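Local coordinates for protein FAD dependent oxidoreductase (Chelativorans sp. BNC1, PDB 6PXS) that binds FAD and, as an iminodiacetate oxidase of the DadA family, oxidises iminodiacetate, a compound linked to the bacterial breakdown of EDTA, at residues G84-A90 with I144-V150; P315-P321 with Y363-P368. All coordinates share one frame; numbering follows the deposited sequence.

Contact 1: G84-A90 with I144-V150; sequences GYSRVGA and IPGGARV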
loop_
_atom_site.group_PDB
_atom_site.type_symbol
_atom_site.label_atom_id
_atom_site.label_comp_id
_atom_site.label_asym_id
_atom_site.label_seq_id
_atom_site.Cartn_x
_atom_site.Cartn_y
_atom_site.Cartn_z
ATOM N N GLY A 84 -9.567 -13.482 -16.635
ATOM C CA GLY A 84 -8.151 -13.701 -16.839
ATOM C C GLY A 84 -7.791 -15.042 -17.433
ATOM O O GLY A 84 -6.615 -15.420 -17.397
ATOM N N TYR A 85 -8.759 -15.772 -17.980
ATOM C CA TYR A 85 -8.502 -17.085 -18.551
ATOM C C TYR A 85 -8.074 -16.960 -20.008
ATOM O O TYR A 85 -8.526 -16.073 -20.738
ATOM C CB TYR A 85 -9.742 -17.975 -18.454
ATOM C CG TYR A 85 -9.529 -19.365 -19.013
ATOM C CD1 TYR A 85 -8.995 -20.375 -18.226
ATOM C CD2 TYR A 85 -9.856 -19.664 -20.330
ATOM C CE1 TYR A 85 -8.792 -21.647 -18.733
ATOM C CE2 TYR A 85 -9.658 -20.933 -20.846
ATOM C CZ TYR A 85 -9.126 -21.920 -20.043
ATOM O OH TYR A 85 -8.927 -23.185 -20.550
ATOM N N SER A 86 -7.184 -17.862 -20.424
ATOM C CA SER A 86 -6.724 -17.899 -21.805
ATOM C C SER A 86 -5.995 -19.207 -22.095
ATOM O O SER A 86 -5.094 -19.603 -21.348
ATOM C CB SER A 86 -5.815 -16.703 -22.094
ATOM O OG SER A 86 -5.464 -16.648 -23.467
ATOM N N ARG A 87 -6.383 -19.884 -23.175
ATOM C CA ARG A 87 -5.732 -21.123 -23.603
ATOM C C ARG A 87 -4.495 -20.743 -24.411
ATOM O O ARG A 87 -4.468 -20.790 -25.644
ATOM C CB ARG A 87 -6.699 -21.986 -24.406
ATOM C CG ARG A 87 -6.178 -23.374 -24.757
ATOM C CD ARG A 87 -7.223 -24.174 -25.528
ATOM N NE ARG A 87 -6.752 -25.512 -25.887
ATOM C CZ ARG A 87 -6.153 -25.827 -27.035
ATOM N NH1 ARG A 87 -5.938 -24.903 -27.964
ATOM N NH2 ARG A 87 -5.768 -27.076 -27.256
ATOM N N VAL A 88 -3.440 -20.352 -23.685
ATOM C CA VAL A 88 -2.244 -19.792 -24.305
ATOM C C VAL A 88 -1.160 -20.829 -24.561
ATOM O O VAL A 88 -0.113 -20.488 -25.128
ATOM C CB VAL A 88 -1.653 -18.662 -23.435
ATOM C CG1 VAL A 88 -2.645 -17.523 -23.299
ATOM C CG2 VAL A 88 -1.257 -19.195 -22.059
ATOM N N GLY A 89 -1.369 -22.078 -24.161
ATOM C CA GLY A 89 -0.338 -23.087 -24.261
ATOM C C GLY A 89 0.690 -22.949 -23.154
ATOM O O GLY A 89 0.717 -21.979 -22.395
ATOM N N ALA A 90 1.560 -23.952 -23.064
ATOM C CA ALA A 90 2.572 -23.998 -22.020
ATOM C C ALA A 90 3.885 -24.501 -22.597
ATOM O O ALA A 90 3.907 -25.241 -23.585
ATOM C CB ALA A 90 2.141 -24.900 -20.856
ATOM N N ILE A 144 3.009 -27.511 -25.127
ATOM C CA ILE A 144 1.696 -28.094 -24.858
ATOM C C ILE A 144 0.642 -27.035 -25.164
ATOM O O ILE A 144 0.318 -26.221 -24.287
ATOM C CB ILE A 144 1.576 -28.579 -23.405
ATOM C CG1 ILE A 144 2.704 -29.556 -23.068
ATOM C CG2 ILE A 144 0.223 -29.242 -23.179
ATOM C CD1 ILE A 144 2.698 -30.022 -21.625
ATOM N N PRO A 145 0.079 -27.003 -26.375
ATOM C CA PRO A 145 -0.871 -25.928 -26.709
ATOM C C PRO A 145 -2.058 -25.839 -25.765
ATOM O O PRO A 145 -2.691 -24.779 -25.694
ATOM C CB PRO A 145 -1.317 -26.280 -28.136
ATOM C CG PRO A 145 -0.242 -27.165 -28.674
ATOM C CD PRO A 145 0.290 -27.928 -27.502
ATOM N N GLY A 146 -2.375 -26.909 -25.031
ATOM C CA GLY A 146 -3.549 -26.903 -24.175
ATOM C C GLY A 146 -3.369 -26.195 -22.850
ATOM O O GLY A 146 -4.364 -25.872 -22.194
ATOM N N GLY A 147 -2.128 -25.951 -22.437
ATOM C CA GLY A 147 -1.884 -25.264 -21.184
ATOM C C GLY A 147 -2.534 -23.898 -21.152
ATOM O O GLY A 147 -2.424 -23.133 -22.115
ATOM N N ALA A 148 -3.221 -23.579 -20.058
ATOM C CA ALA A 148 -3.912 -22.308 -19.910
ATOM C C ALA A 148 -3.570 -21.693 -18.561
ATOM O O ALA A 148 -2.949 -22.324 -17.702
ATOM C CB ALA A 148 -5.431 -22.479 -20.044
ATOM N N ARG A 149 -3.984 -20.439 -18.388
ATOM C CA ARG A 149 -3.826 -19.728 -17.128
ATOM C C ARG A 149 -5.123 -18.995 -16.814
ATOM O O ARG A 149 -6.022 -18.894 -17.653
ATOM C CB ARG A 149 -2.634 -18.758 -17.167
ATOM C CG ARG A 149 -2.500 -17.918 -18.438
ATOM C CD ARG A 149 -3.470 -16.741 -18.487
ATOM N NE ARG A 149 -3.125 -15.810 -19.561
ATOM C CZ ARG A 149 -3.859 -14.759 -19.916
ATOM N NH1 ARG A 149 -4.998 -14.490 -19.289
ATOM N NH2 ARG A 149 -3.453 -13.973 -20.905
ATOM N N VAL A 150 -5.217 -18.488 -15.584
ATOM C CA VAL A 150 -6.419 -17.805 -15.115
ATOM C C VAL A 150 -6.049 -16.984 -13.888
ATOM O O VAL A 150 -5.059 -17.260 -13.213
ATOM C CB VAL A 150 -7.548 -18.816 -14.793
ATOM C CG1 VAL A 150 -7.107 -19.776 -13.695
ATOM C CG2 VAL A 150 -8.819 -18.086 -14.395
#

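Contact 2: P315-P321 with Y363-P368; sequences PILGRVP and YSPTGP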
loop_
_atom_site.group_PDB
_atom_site.type_symbol
_atom_site.label_atom_id
_atom_site.label_comp_id
_atom_site.label_asym_id
_atom_site.label_seq_id
_atom_site.Cartn_x
_atom_site.Cartn_y
_atom_site.Cartn_z
ATOM N N PRO A 315 -6.756 -34.552 -2.011
ATOM C CA PRO A 315 -7.599 -33.651 -1.214
ATOM C C PRO A 315 -8.477 -34.382 -0.212
ATOM O O PRO A 315 -8.445 -35.613 -0.115
ATOM C CB PRO A 315 -8.452 -32.932 -2.271
ATOM C CG PRO A 315 -7.861 -33.291 -3.596
ATOM C CD PRO A 315 -7.208 -34.612 -3.411
ATOM N N ILE A 316 -9.270 -33.618 0.533
ATOM C CA ILE A 316 -10.218 -34.145 1.507
ATOM C C ILE A 316 -11.592 -33.628 1.108
ATOM O O ILE A 316 -11.859 -32.423 1.203
ATOM C CB ILE A 316 -9.866 -33.726 2.941
ATOM C CG1 ILE A 316 -8.501 -34.290 3.340
ATOM C CG2 ILE A 316 -10.947 -34.191 3.909
ATOM C CD1 ILE A 316 -8.030 -33.856 4.715
ATOM N N LEU A 317 -12.462 -34.532 0.660
ATOM C CA LEU A 317 -13.798 -34.165 0.209
ATOM C C LEU A 317 -14.788 -35.228 0.652
ATOM O O LEU A 317 -14.537 -36.423 0.471
ATOM C CB LEU A 317 -13.845 -34.015 -1.315
ATOM C CG LEU A 317 -12.772 -33.133 -1.956
ATOM C CD1 LEU A 317 -12.820 -33.276 -3.465
ATOM C CD2 LEU A 317 -12.951 -31.682 -1.557
ATOM N N GLY A 318 -15.905 -34.796 1.222
ATOM C CA GLY A 318 -16.988 -35.690 1.579
ATOM C C GLY A 318 -17.511 -35.425 2.978
ATOM O O GLY A 318 -16.964 -34.638 3.747
ATOM N N ARG A 319 -18.603 -36.118 3.290
ATOM C CA ARG A 319 -19.233 -35.983 4.593
ATOM C C ARG A 319 -18.333 -36.544 5.687
ATOM O O ARG A 319 -17.523 -37.446 5.460
ATOM C CB ARG A 319 -20.581 -36.700 4.612
ATOM C CG ARG A 319 -21.653 -36.000 3.800
ATOM C CD ARG A 319 -22.986 -36.720 3.885
ATOM N NE ARG A 319 -24.052 -35.942 3.262
ATOM C CZ ARG A 319 -24.646 -34.898 3.831
ATOM N NH1 ARG A 319 -24.279 -34.497 5.042
ATOM N NH2 ARG A 319 -25.606 -34.249 3.187
ATOM N N VAL A 320 -18.489 -36.000 6.888
ATOM C CA VAL A 320 -17.687 -36.424 8.032
ATOM C C VAL A 320 -18.326 -37.669 8.634
ATOM O O VAL A 320 -19.514 -37.643 8.985
ATOM C CB VAL A 320 -17.564 -35.301 9.072
ATOM C CG1 VAL A 320 -16.768 -35.781 10.280
ATOM C CG2 VAL A 320 -16.908 -34.083 8.445
ATOM N N PRO A 321 -17.597 -38.775 8.767
ATOM C CA PRO A 321 -18.188 -39.963 9.394
ATOM C C PRO A 321 -18.604 -39.693 10.831
ATOM O O PRO A 321 -17.914 -38.996 11.575
ATOM C CB PRO A 321 -17.065 -41.002 9.315
ATOM C CG PRO A 321 -16.175 -40.529 8.231
ATOM C CD PRO A 321 -16.235 -39.041 8.273
ATOM N N TYR A 363 -11.359 -39.917 -0.761
ATOM C CA TYR A 363 -11.070 -38.567 -0.296
ATOM C C TYR A 363 -11.815 -38.198 0.979
ATOM O O TYR A 363 -11.637 -37.080 1.475
ATOM C CB TYR A 363 -11.415 -37.542 -1.386
ATOM C CG TYR A 363 -10.924 -37.909 -2.767
ATOM C CD1 TYR A 363 -9.591 -37.750 -3.119
ATOM C CD2 TYR A 363 -11.798 -38.407 -3.722
ATOM C CE1 TYR A 363 -9.142 -38.084 -4.384
ATOM C CE2 TYR A 363 -11.359 -38.743 -4.987
ATOM C CZ TYR A 363 -10.032 -38.579 -5.313
ATOM O OH TYR A 363 -9.596 -38.915 -6.573
ATOM N N SER A 364 -12.635 -39.090 1.523
ATOM C CA SER A 364 -13.464 -38.725 2.662
ATOM C C SER A 364 -12.584 -38.373 3.860
ATOM O O SER A 364 -11.526 -38.983 4.057
ATOM C CB SER A 364 -14.408 -39.870 3.034
ATOM O OG SER A 364 -13.706 -40.922 3.671
ATOM N N PRO A 365 -12.987 -37.400 4.681
ATOM C CA PRO A 365 -12.222 -37.114 5.901
ATOM C C PRO A 365 -12.371 -38.219 6.932
ATOM O O PRO A 365 -13.098 -39.193 6.709
ATOM C CB PRO A 365 -12.827 -35.794 6.393
ATOM C CG PRO A 365 -14.213 -35.793 5.853
ATOM C CD PRO A 365 -14.145 -36.501 4.530
ATOM N N THR A 366 -11.690 -38.078 8.062
ATOM C CA THR A 366 -11.800 -39.028 9.155
ATOM C C THR A 366 -12.863 -38.567 10.147
ATOM O O THR A 366 -13.259 -37.399 10.176
ATOM C CB THR A 366 -10.456 -39.194 9.867
ATOM O OG1 THR A 366 -9.972 -37.912 10.289
ATOM C CG2 THR A 366 -9.440 -39.843 8.940
ATOM N N GLY A 367 -13.326 -39.508 10.965
ATOM C CA GLY A 367 -14.349 -39.228 11.942
ATOM C C GLY A 367 -13.768 -38.738 13.252
ATOM O O GLY A 367 -12.551 -38.581 13.400
ATOM N N PRO A 368 -14.633 -38.482 14.230
ATOM C CA PRO A 368 -14.145 -38.026 15.537
ATOM C C PRO A 368 -13.318 -39.096 16.230
ATOM O O PRO A 368 -13.661 -40.280 16.221
ATOM C CB PRO A 368 -15.433 -37.720 16.312
ATOM C CG PRO A 368 -16.497 -38.513 15.625
ATOM C CD PRO A 368 -16.103 -38.566 14.181
#

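Contact 1: G84-A90 with I144-V150
S86 and R149 pair through their backbones as an antiparallel hydrogen-bonded bridge, and A90 and I144 form a second bridge where strands 90-93 and 141-144 of a four-stranded mixed sheet (121-123, 141-144, 90-93, 242-244) meet. The register shifts by one residue between the two, so these are separate ladders joined by loops: on one side the inverse gamma turn centred on R87, on the other a type I turn from I144 to G147.

Backbone bonds define both ladders. At the first, S86 N donates to R149 O (3.2 Å) and R149 N returns to S86 O. At the second, I144 N reaches A90 O at 2.9 Å with a nearly straight N-H...O angle of 178°. I144 O is gripped twice, since A90 N and G147 N approach it from opposite faces of its carbonyl plane. Strand 148-149 also pairs with 44-45 beside the FAD-binding residue G43, whose backbone bonds to V150.

The apolar contacts lie around Y85. Its CG is anti to the backbone N, which carries the ring along the partner chain: V150 CB meets the ring edge 4.0 Å from Y85 CD1, while A148 CB lies 3.7 Å from Y85 CE1. Helix 55-76 adds I72 against Y85 and Y68 against V150.

Charged groups lie flat against the chain. P145 O sits over one face of the R87 guanidinium, near its centre. In R149, CG stands between backbone N and carbonyl carbon (chi1 44°) and the chain bends at chi2, folding the guanidinium back so that S86 CB covers one face, 3.5 Å from R149 CZ. R149 NH1 donates to G84 O at 2.7 Å; the oxygen lies in the guanidinium plane, but the nitrogen stands 62° out of the carbonyl plane.

Contact 2: P315-P321 with Y363-P368
P365 presents its ring to three parts of segment 315-321. P365 CB meets I316 CG2 at 3.5 Å, the two side chains crossing at a slant; the isoleucine methyl is directed there because CG2 is anti to the backbone N (chi1 -62°, measured to CG1). V320 approaches at about a right angle, its CG2 4.1 Å from P365 CG. The CD side of the proline ring rests against backbone oxygens, with P365 CD 3.5 Å from G318 O.

Y363 and P315 instead run alongside each other in the same direction, with P315 CD 4.0 Å from Y363 CD1 and P315 O near the plane of the tyrosine ring at its edge. L59 and L60 of helix 55-76 also pack on the Y363 side chain, and Y363 OH is hydrogen-bonded to D56 O.

Strand 316-317 is the outermost strand, within this chain, of the six-stranded mixed sheet of the Rossmann-type FAD-binding fold, antiparallel to 326-330. The C-terminal segment 363-368 accompanies segment 315-321 as a loop, the two directions 41° apart, and they share one hydrogen bond: L317 N donates to Y363 O at 2.8 Å, from 45° out of the carbonyl plane. The chain turns a corner at G318, beyond which R319, its CB directed away from 363-368, forms a salt bridge with E198.

Past the corner, P321 CD lies 3.5 Å from P365 O, while P368 CD approaches P321 O at 3.2 Å.

Overall arrangement
Contact 1 and contact 2 lie on opposite sides of the chain's centre, 33 Å apart between centres and about 17 Å between nearest atoms, so they do not touch. They follow in series along the sequence. Each comes near the FAD without touching it: the side chain of V150 in contact 1 is about 7 Å from the bound cofactor and about 4 Å from G43, whereas the side chain of L317 in contact 2 is about 9 Å from the FAD and about 5 Å from the side chain of L11. Helix 55-76 packs on both contacts and so bridges them. Neither is touched by another chain of the four-chain assembly.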